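Local coordinates for protein halogenase (Chondromyces crocatus, PDB 3E1T) that binds flavin-adenine dinucleotide and, as an FAD-dependent halogenase, probably chlorinates a precursor of chondrochloren, at residues Gly79-Gly84 / Ile210-Phe215; Val182-Phe187 / Asn357-Leu362; Asp309-Ser314 / Ala364-Asn369. One frame throughout, in Å; residues are numbered along the deposited sequence.

Interaction 1: Gly79-Gly84 / Ile210-Phe215; sequences GTFRWG and ILSAAF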
# COMPACT_ATOMS: atom_id res chain seq x y z
N GLY A 79 15.40 -0.79 -7.07
CA GLY A 79 15.81 -1.03 -5.70
C GLY A 79 16.94 -2.03 -5.54
O GLY A 79 17.25 -2.81 -6.44
N THR A 80 17.54 -1.99 -4.36
CA THR A 80 18.58 -2.91 -3.98
C THR A 80 18.09 -3.79 -2.82
O THR A 80 17.44 -3.29 -1.90
CB THR A 80 19.84 -2.15 -3.59
OG1 THR A 80 20.16 -1.22 -4.64
CG2 THR A 80 21.01 -3.10 -3.38
N PHE A 81 18.39 -5.08 -2.90
CA PHE A 81 17.99 -6.04 -1.88
C PHE A 81 19.17 -6.83 -1.35
O PHE A 81 19.99 -7.34 -2.13
CB PHE A 81 16.98 -7.04 -2.44
CG PHE A 81 15.58 -6.51 -2.50
CD1 PHE A 81 15.11 -5.93 -3.67
CD2 PHE A 81 14.74 -6.61 -1.41
CE1 PHE A 81 13.79 -5.44 -3.73
CE2 PHE A 81 13.43 -6.12 -1.46
CZ PHE A 81 12.96 -5.54 -2.62
N ARG A 82 19.26 -6.90 -0.03
CA ARG A 82 20.03 -7.94 0.63
C ARG A 82 19.03 -8.97 1.15
O ARG A 82 18.41 -8.80 2.21
CB ARG A 82 20.95 -7.34 1.71
CG ARG A 82 21.15 -8.16 2.97
CD ARG A 82 22.13 -9.29 2.82
NE ARG A 82 21.58 -10.46 2.15
CZ ARG A 82 20.85 -11.41 2.72
NH1 ARG A 82 20.52 -11.33 4.01
NH2 ARG A 82 20.44 -12.44 2.01
N TRP A 83 18.86 -10.04 0.38
CA TRP A 83 17.70 -10.91 0.49
C TRP A 83 17.92 -12.15 -0.35
O TRP A 83 18.34 -12.06 -1.50
CB TRP A 83 16.48 -10.16 -0.06
CG TRP A 83 15.12 -10.65 0.38
CD1 TRP A 83 14.51 -11.82 0.04
CD2 TRP A 83 14.19 -9.93 1.19
NE1 TRP A 83 13.26 -11.89 0.62
CE2 TRP A 83 13.03 -10.73 1.32
CE3 TRP A 83 14.21 -8.68 1.82
CZ2 TRP A 83 11.92 -10.33 2.06
CZ3 TRP A 83 13.11 -8.28 2.56
CH2 TRP A 83 11.97 -9.10 2.67
N GLY A 84 17.60 -13.30 0.22
CA GLY A 84 17.70 -14.57 -0.48
C GLY A 84 18.86 -15.42 -0.00
O GLY A 84 19.24 -15.38 1.18
N ILE A 210 15.50 2.60 -3.35
CA ILE A 210 15.19 2.03 -2.04
C ILE A 210 16.14 0.87 -1.78
O ILE A 210 16.51 0.12 -2.71
CB ILE A 210 13.69 1.58 -1.92
CG1 ILE A 210 13.38 1.09 -0.50
CG2 ILE A 210 13.36 0.51 -2.96
CD1 ILE A 210 11.88 0.84 -0.22
N LEU A 211 16.55 0.74 -0.53
CA LEU A 211 17.29 -0.42 -0.07
C LEU A 211 16.45 -1.18 0.97
O LEU A 211 15.93 -0.58 1.91
CB LEU A 211 18.62 0.02 0.56
CG LEU A 211 19.41 -1.02 1.38
CD1 LEU A 211 20.09 -2.06 0.48
CD2 LEU A 211 20.45 -0.32 2.27
N SER A 212 16.30 -2.49 0.77
CA SER A 212 15.66 -3.36 1.75
C SER A 212 16.62 -4.48 2.10
O SER A 212 17.20 -5.11 1.20
CB SER A 212 14.35 -3.94 1.21
OG SER A 212 13.53 -2.94 0.64
N ALA A 213 16.77 -4.74 3.39
CA ALA A 213 17.77 -5.67 3.87
C ALA A 213 17.27 -6.61 4.98
O ALA A 213 16.88 -6.18 6.06
CB ALA A 213 19.02 -4.89 4.34
N ALA A 214 17.30 -7.91 4.69
CA ALA A 214 16.95 -8.94 5.65
C ALA A 214 18.04 -9.15 6.69
O ALA A 214 19.24 -9.08 6.38
CB ALA A 214 16.66 -10.24 4.91
N PHE A 215 17.63 -9.39 7.94
CA PHE A 215 18.55 -9.80 9.01
C PHE A 215 17.87 -10.88 9.84
O PHE A 215 16.84 -11.43 9.41
CB PHE A 215 19.02 -8.61 9.85
CG PHE A 215 17.96 -8.00 10.72
CD1 PHE A 215 18.07 -8.07 12.11
CD2 PHE A 215 16.89 -7.30 10.17
CE1 PHE A 215 17.13 -7.49 12.94
CE2 PHE A 215 15.92 -6.71 10.99
CZ PHE A 215 16.04 -6.81 12.37
O HOH W 1 14.69 -2.62 -2.37

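Interaction 2: Val182-Phe187 / Asn357-Leu362; sequences VYSRFF and NFYQFL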
# COMPACT_ATOMS: atom_id res chain seq x y z
N VAL A 182 -10.48 -8.97 7.44
CA VAL A 182 -9.91 -10.28 7.75
C VAL A 182 -8.38 -10.17 7.68
O VAL A 182 -7.85 -9.82 6.65
CB VAL A 182 -10.43 -11.36 6.75
CG1 VAL A 182 -9.72 -12.69 6.92
CG2 VAL A 182 -11.97 -11.55 6.91
N TYR A 183 -7.69 -10.44 8.79
CA TYR A 183 -6.24 -10.34 8.86
C TYR A 183 -5.54 -11.56 8.26
O TYR A 183 -5.98 -12.69 8.43
CB TYR A 183 -5.78 -10.09 10.31
CG TYR A 183 -6.32 -8.79 10.85
CD1 TYR A 183 -5.62 -7.60 10.66
CD2 TYR A 183 -7.55 -8.74 11.52
CE1 TYR A 183 -6.11 -6.38 11.15
CE2 TYR A 183 -8.05 -7.51 12.01
CZ TYR A 183 -7.32 -6.35 11.81
OH TYR A 183 -7.79 -5.15 12.28
N SER A 184 -4.45 -11.30 7.54
CA SER A 184 -3.56 -12.34 7.04
C SER A 184 -2.74 -12.91 8.17
O SER A 184 -2.16 -12.15 8.95
CB SER A 184 -2.60 -11.77 6.01
OG SER A 184 -1.55 -12.69 5.74
N ARG A 185 -2.65 -14.23 8.24
CA ARG A 185 -1.77 -14.87 9.23
C ARG A 185 -0.29 -14.92 8.79
O ARG A 185 0.61 -15.09 9.61
CB ARG A 185 -2.30 -16.27 9.59
CG ARG A 185 -3.67 -16.20 10.23
CD ARG A 185 -4.15 -17.56 10.76
NE ARG A 185 -5.60 -17.70 10.56
CZ ARG A 185 -6.55 -17.12 11.29
NH1 ARG A 185 -6.24 -16.33 12.32
NH2 ARG A 185 -7.83 -17.33 10.99
N PHE A 186 -0.05 -14.75 7.49
CA PHE A 186 1.32 -14.75 6.97
C PHE A 186 2.08 -13.48 7.31
O PHE A 186 3.19 -13.54 7.81
CB PHE A 186 1.32 -14.96 5.45
CG PHE A 186 2.70 -15.25 4.89
CD1 PHE A 186 3.20 -16.55 4.90
CD2 PHE A 186 3.50 -14.22 4.39
CE1 PHE A 186 4.48 -16.82 4.41
CE2 PHE A 186 4.78 -14.48 3.91
CZ PHE A 186 5.27 -15.79 3.91
N PHE A 187 1.49 -12.32 7.00
CA PHE A 187 2.14 -11.04 7.21
C PHE A 187 1.83 -10.49 8.61
O PHE A 187 1.39 -9.36 8.77
CB PHE A 187 1.73 -10.04 6.11
CG PHE A 187 2.08 -10.51 4.72
CD1 PHE A 187 3.38 -10.44 4.25
CD2 PHE A 187 1.11 -11.06 3.90
CE1 PHE A 187 3.72 -10.88 2.98
CE2 PHE A 187 1.42 -11.50 2.62
CZ PHE A 187 2.74 -11.39 2.15
N ASN A 357 -2.23 -10.38 -6.93
CA ASN A 357 -0.94 -10.45 -7.60
C ASN A 357 0.22 -10.10 -6.67
O ASN A 357 1.23 -10.80 -6.63
CB ASN A 357 -0.92 -9.54 -8.82
CG ASN A 357 -1.63 -10.15 -10.03
OD1 ASN A 357 -2.06 -11.28 -9.98
ND2 ASN A 357 -1.75 -9.39 -11.10
N PHE A 358 0.08 -9.02 -5.92
CA PHE A 358 1.09 -8.63 -4.94
C PHE A 358 1.16 -9.59 -3.75
O PHE A 358 2.25 -9.93 -3.29
CB PHE A 358 0.89 -7.19 -4.47
CG PHE A 358 1.52 -6.17 -5.37
CD1 PHE A 358 2.88 -5.86 -5.23
CD2 PHE A 358 0.77 -5.52 -6.34
CE1 PHE A 358 3.49 -4.92 -6.06
CE2 PHE A 358 1.37 -4.57 -7.17
CZ PHE A 358 2.73 -4.26 -7.02
N TYR A 359 -0.00 -9.99 -3.24
CA TYR A 359 -0.07 -10.93 -2.13
C TYR A 359 0.71 -12.20 -2.45
O TYR A 359 1.58 -12.63 -1.70
CB TYR A 359 -1.52 -11.28 -1.74
CG TYR A 359 -1.62 -11.95 -0.36
CD1 TYR A 359 -1.92 -11.21 0.77
CD2 TYR A 359 -1.37 -13.33 -0.20
CE1 TYR A 359 -1.99 -11.80 2.03
CE2 TYR A 359 -1.45 -13.93 1.06
CZ TYR A 359 -1.76 -13.16 2.17
OH TYR A 359 -1.84 -13.71 3.43
N GLN A 360 0.37 -12.80 -3.59
CA GLN A 360 0.96 -14.04 -4.04
C GLN A 360 2.45 -13.92 -4.21
O GLN A 360 3.20 -14.78 -3.75
CB GLN A 360 0.32 -14.47 -5.36
CG GLN A 360 -1.04 -15.06 -5.16
CD GLN A 360 -0.95 -16.43 -4.53
OE1 GLN A 360 -0.63 -17.40 -5.21
NE2 GLN A 360 -1.23 -16.51 -3.24
N PHE A 361 2.88 -12.84 -4.86
CA PHE A 361 4.30 -12.65 -5.11
C PHE A 361 5.08 -12.40 -3.83
O PHE A 361 6.23 -12.84 -3.71
CB PHE A 361 4.52 -11.52 -6.10
CG PHE A 361 5.97 -11.21 -6.33
CD1 PHE A 361 6.79 -12.11 -7.02
CD2 PHE A 361 6.52 -10.04 -5.84
CE1 PHE A 361 8.13 -11.83 -7.22
CE2 PHE A 361 7.87 -9.76 -6.04
CZ PHE A 361 8.67 -10.65 -6.73
N LEU A 362 4.49 -11.67 -2.88
CA LEU A 362 5.19 -11.35 -1.63
C LEU A 362 5.36 -12.56 -0.72
O LEU A 362 6.36 -12.64 -0.02
CB LEU A 362 4.54 -10.19 -0.87
CG LEU A 362 4.53 -8.78 -1.48
CD1 LEU A 362 4.27 -7.77 -0.37
CD2 LEU A 362 5.79 -8.40 -2.23

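Interaction 3: Asp309-Ser314 / Ala364-Asn369; sequences DPVFSS and AFYDMN. With FAD (flavin-adenine dinucleotide), chain C.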
# COMPACT_ATOMS: atom_id res chain seq x y z
N ASP A 309 1.78 -5.68 2.56
CA ASP A 309 3.02 -5.61 3.35
C ASP A 309 3.93 -4.61 2.64
O ASP A 309 3.83 -4.46 1.44
CB ASP A 309 3.67 -7.01 3.45
CG ASP A 309 4.85 -7.06 4.40
OD1 ASP A 309 4.65 -7.17 5.63
OD2 ASP A 309 6.01 -7.01 3.92
N PRO A 310 4.81 -3.92 3.38
CA PRO A 310 5.63 -2.86 2.76
C PRO A 310 6.71 -3.28 1.75
O PRO A 310 7.25 -2.40 1.08
CB PRO A 310 6.31 -2.19 3.97
CG PRO A 310 5.58 -2.65 5.17
CD PRO A 310 5.04 -4.00 4.83
N VAL A 311 7.05 -4.56 1.64
CA VAL A 311 8.12 -4.91 0.70
C VAL A 311 7.59 -4.80 -0.72
O VAL A 311 6.46 -5.21 -1.00
CB VAL A 311 8.80 -6.28 0.99
CG1 VAL A 311 7.84 -7.42 0.91
CG2 VAL A 311 9.99 -6.50 0.04
N PHE A 312 8.41 -4.23 -1.61
CA PHE A 312 8.03 -3.83 -2.97
C PHE A 312 7.03 -2.66 -3.10
O PHE A 312 6.58 -2.34 -4.19
CB PHE A 312 7.64 -5.04 -3.84
CG PHE A 312 8.83 -5.85 -4.29
CD1 PHE A 312 9.07 -7.11 -3.76
CD2 PHE A 312 9.72 -5.33 -5.23
CE1 PHE A 312 10.18 -7.85 -4.17
CE2 PHE A 312 10.82 -6.07 -5.65
CZ PHE A 312 11.06 -7.34 -5.11
N SER A 313 6.72 -2.00 -1.98
CA SER A 313 6.11 -0.66 -2.00
C SER A 313 4.86 -0.54 -2.86
O SER A 313 4.82 0.26 -3.80
CB SER A 313 7.14 0.36 -2.49
OG SER A 313 8.25 0.44 -1.62
N SER A 314 3.84 -1.34 -2.56
CA SER A 314 2.64 -1.35 -3.40
C SER A 314 1.45 -0.57 -2.86
O SER A 314 0.45 -0.46 -3.55
CB SER A 314 2.22 -2.78 -3.69
OG SER A 314 1.74 -3.40 -2.51
N ALA A 364 5.78 -15.65 -1.86
CA ALA A 364 6.94 -16.31 -2.48
C ALA A 364 8.26 -15.56 -2.24
O ALA A 364 9.31 -16.20 -2.05
CB ALA A 364 6.70 -16.56 -3.99
N PHE A 365 8.22 -14.22 -2.22
CA PHE A 365 9.41 -13.41 -1.97
C PHE A 365 9.93 -13.56 -0.54
O PHE A 365 11.15 -13.67 -0.33
CB PHE A 365 9.18 -11.93 -2.30
CG PHE A 365 10.44 -11.13 -2.39
CD1 PHE A 365 11.33 -11.30 -3.45
CD2 PHE A 365 10.76 -10.20 -1.41
CE1 PHE A 365 12.50 -10.56 -3.53
CE2 PHE A 365 11.93 -9.46 -1.49
CZ PHE A 365 12.80 -9.65 -2.55
N TYR A 366 9.03 -13.52 0.44
CA TYR A 366 9.38 -13.84 1.83
C TYR A 366 9.98 -15.26 1.95
O TYR A 366 10.97 -15.46 2.65
CB TYR A 366 8.16 -13.71 2.73
CG TYR A 366 7.99 -12.36 3.38
CD1 TYR A 366 7.48 -11.28 2.67
CD2 TYR A 366 8.34 -12.16 4.72
CE1 TYR A 366 7.32 -10.01 3.29
CE2 TYR A 366 8.17 -10.93 5.34
CZ TYR A 366 7.65 -9.86 4.61
OH TYR A 366 7.51 -8.63 5.23
N ASP A 367 9.35 -16.22 1.27
CA ASP A 367 9.80 -17.62 1.22
C ASP A 367 11.22 -17.79 0.67
O ASP A 367 11.93 -18.68 1.10
CB ASP A 367 8.82 -18.48 0.40
CG ASP A 367 9.25 -19.96 0.30
OD1 ASP A 367 8.79 -20.79 1.12
OD2 ASP A 367 10.04 -20.29 -0.61
N MET A 368 11.64 -16.92 -0.24
CA MET A 368 12.95 -17.09 -0.89
C MET A 368 14.14 -16.68 -0.02
O MET A 368 15.26 -17.09 -0.30
CB MET A 368 13.00 -16.38 -2.25
CG MET A 368 13.25 -14.90 -2.17
SD MET A 368 14.66 -14.37 -3.18
CE MET A 368 13.95 -14.52 -4.83
N ASN A 369 13.91 -15.87 1.03
CA ASN A 369 15.02 -15.57 1.93
C ASN A 369 15.48 -16.80 2.72
O ASN A 369 14.69 -17.45 3.40
CB ASN A 369 14.69 -14.42 2.88
CG ASN A 369 15.91 -13.88 3.58
OD1 ASN A 369 16.83 -13.37 2.94
ND2 ASN A 369 15.94 -13.97 4.90
PA FAD C . -4.10 7.16 4.08
O1A FAD C . -2.82 7.60 3.42
O2A FAD C . -3.94 6.53 5.42
O5B FAD C . -5.02 8.47 4.24
C5B FAD C . -6.34 8.40 4.78
C4B FAD C . -6.77 9.78 5.25
O4B FAD C . -8.03 9.72 5.90
C3B FAD C . -5.79 10.35 6.27
O3B FAD C . -5.37 11.62 5.80
C2B FAD C . -6.58 10.51 7.55
O2B FAD C . -6.25 11.71 8.18
C1B FAD C . -8.02 10.53 7.05
N9A FAD C . -9.03 10.02 7.99
C8A FAD C . -8.94 8.97 8.87
N7A FAD C . -10.13 8.87 9.51
C5A FAD C . -10.98 9.82 9.04
C6A FAD C . -12.30 10.17 9.34
N6A FAD C . -12.96 9.60 10.36
N1A FAD C . -12.88 11.22 8.67
C2A FAD C . -12.18 11.94 7.73
N3A FAD C . -10.87 11.59 7.45
C4A FAD C . -10.29 10.55 8.09
N1 FAD C . 3.15 2.40 0.52
C2 FAD C . 3.93 2.77 -0.54
O2 FAD C . 3.37 3.05 -1.60
N3 FAD C . 5.30 2.81 -0.40
C4 FAD C . 5.90 2.48 0.82
O4 FAD C . 7.13 2.54 0.95
C4X FAD C . 5.11 2.09 1.89
N5 FAD C . 5.66 1.76 3.11
C5X FAD C . 4.85 1.38 4.16
C6 FAD C . 5.40 1.04 5.40
C7 FAD C . 4.57 0.66 6.46
C7M FAD C . 5.18 0.08 7.70
C8 FAD C . 3.18 0.61 6.28
C8M FAD C . 2.26 0.01 7.32
C9 FAD C . 2.64 0.97 5.05
C9A FAD C . 3.46 1.35 3.99
N10 FAD C . 2.89 1.71 2.78
C10 FAD C . 3.71 2.06 1.73
C1' FAD C . 1.39 1.78 2.62
C2' FAD C . 0.82 3.21 2.62
O2' FAD C . 1.05 3.76 3.91
C3' FAD C . -0.69 3.20 2.35
O3' FAD C . -1.03 2.18 1.43
C4' FAD C . -1.24 4.50 1.74
O4' FAD C . -1.02 5.56 2.64
C5' FAD C . -2.74 4.34 1.50
O5' FAD C . -3.31 5.60 1.26
P FAD C . -4.84 5.90 1.61
O1P FAD C . -5.31 7.09 0.80
O2P FAD C . -5.70 4.71 1.31
O3P FAD C . -4.89 6.11 3.18

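Interaction 1: Gly79-Gly84 / Ile210-Phe215
F81 lays one corner of its ring beside S212, CE2 coming to 3.6 Å from the serine CB, while on the other face of the sheet T80 and L211 meet through aliphatic carbons. CG of F81 stands anti to the carbonyl carbon (chi1 -79°), and the CD2-CE2 side of the ring comes against S212 obliquely. A water sits above one face of this ring, displaced toward the rim; it donates to T80 O and also pairs with S212 OG. On the T80 face, CB and CG2 of the threonine touch L211 CD1, the two side chains crossing obliquely, while T80 OG1 is engaged by R206. Further along the same face, CB of R82 packs on CB of A213 at 4.1 Å.

These side chains are held in step by a parallel pair, strands 75-82 and 210-215, within the large mixed sheet of the halogenase. Four backbone bonds alternate between the strands, from T80 N to I210 O at 2.9 Å up to A214 N to R82 O, and L211 CA and F81 CA add CA-H...O contacts.

Past the end of the strand, W83 swings its indole over A214, with CG anti to the backbone N (chi1 -160°). The methyl CB of A214 lies over one face, offset toward the rim, 4.2 Å from W83 CE3. W83 NE1 is bonded to F365 O, and F365 stacks on the indole. The R82 chain, bent at chi2 and chi3, runs on beside A214, NH1 lying 3.5 Å from A214 O; NH2 is bonded to E86 O and, weakly, to G84 O.

Interaction 2: Val182-Phe187 / Asn357-Leu362
Y359 drives its phenol from helix 340-368 into the loop that follows strand 181-183, where it meets S184 by its hydroxyl and F187 by its ring. This is a helix-to-loop contact built on a T-shaped aromatic pair. F187 points the CE2 corner of its ring at one face of Y359, 3.5 Å above the plane and offset toward the rim on the CE1 side. The planes stand at 86° and the ring centroids are 5.1 Å apart. One helical turn on, L362 CB closes against F187 CZ at 3.7 Å, its side chain crossing that of F187 at about a right angle. The ring is flanked within its own loop as well, since F186 places CD2 over the centre of one face. F187 therefore has Y359 at its edge, L362 CB placed obliquely and F186 over one face.

Around this compact centre the contact thins quickly. Within the two segments F186 adds a single approach, CB at 4.0 Å from Y359 OH; its side chain also packs on V363. On the solvent side, R185 turns away from the helix into an exposed position.

Replacing Y359 by an alanine would probably open a gap beside the F187 edge and leave S184 OG and the carbonyl of Q463, both partners of the phenol oxygen, without that mate. S184 OG also accepts weak bonds from the backbone N atoms of F186 and F187. With OG anti to the backbone N (chi1 167°), S184 donates to Y359 OH across a short 2.5 Å.

Interaction 3: Asp309-Ser314 / Ala364-Asn369
F312 and V311 project from a type II beta turn, P310 to S313, and fit against F365 and Y366 in the last turns of helix 340-368. The F312 ring is one bump: its CE1 corner stands 3.4 Å above the centre of F365, nearly equidistant from all six ring carbons. This T-shaped pair has its planes at 69° and centroids 4.7 Å apart.

V311 fills the hollow between F365 and Y366 with its forked methyls. CG2, anti to the backbone N, rests against F365 CE2 at 3.9 Å; CG1 slides in beside Y366 CE1 at 3.6 Å. F81 and W219 press on the same valine from the large sheet.

The other side of the turn faces the cofactor. P310 lays CB and CG over the flavin ring system, with CB 3.6 Å from FAD C6, and S313 approaches the pyrimidine end. The contact thus ties the helix to the flavin pocket.

D309 and Y366 meet tip to tip, the carboxylate and phenol planes 77° apart. Y286 binds D309 OD1 and W219 binds the phenol oxygen, while Y366 OH donates to D309 OD2 at 2.6 Å, from above the carboxylate plane.

In the fold
Interactions 2 and 3 share helix 340-368, their centres 9 Å apart: the loop after strand 181-183 meets the helix at Y359 and L362, and the turn 309-314 meets it a little further on. Interaction 1 lies in the large mixed sheet, its centre 10 Å from interaction 3 and 19 Å from interaction 2, which it does not touch. Interactions 1 and 3 touch where G84 meets N369, where W83 meets F365 of the helix, and where F81 meets F312 of the turn. Along the chain, interaction 1 closes before interaction 3 opens, whereas interaction 2 alternates with both. Interaction 3, which holds flavin-pocket residues, thus lies between the sheet of interaction 1 and the loop of interaction 2.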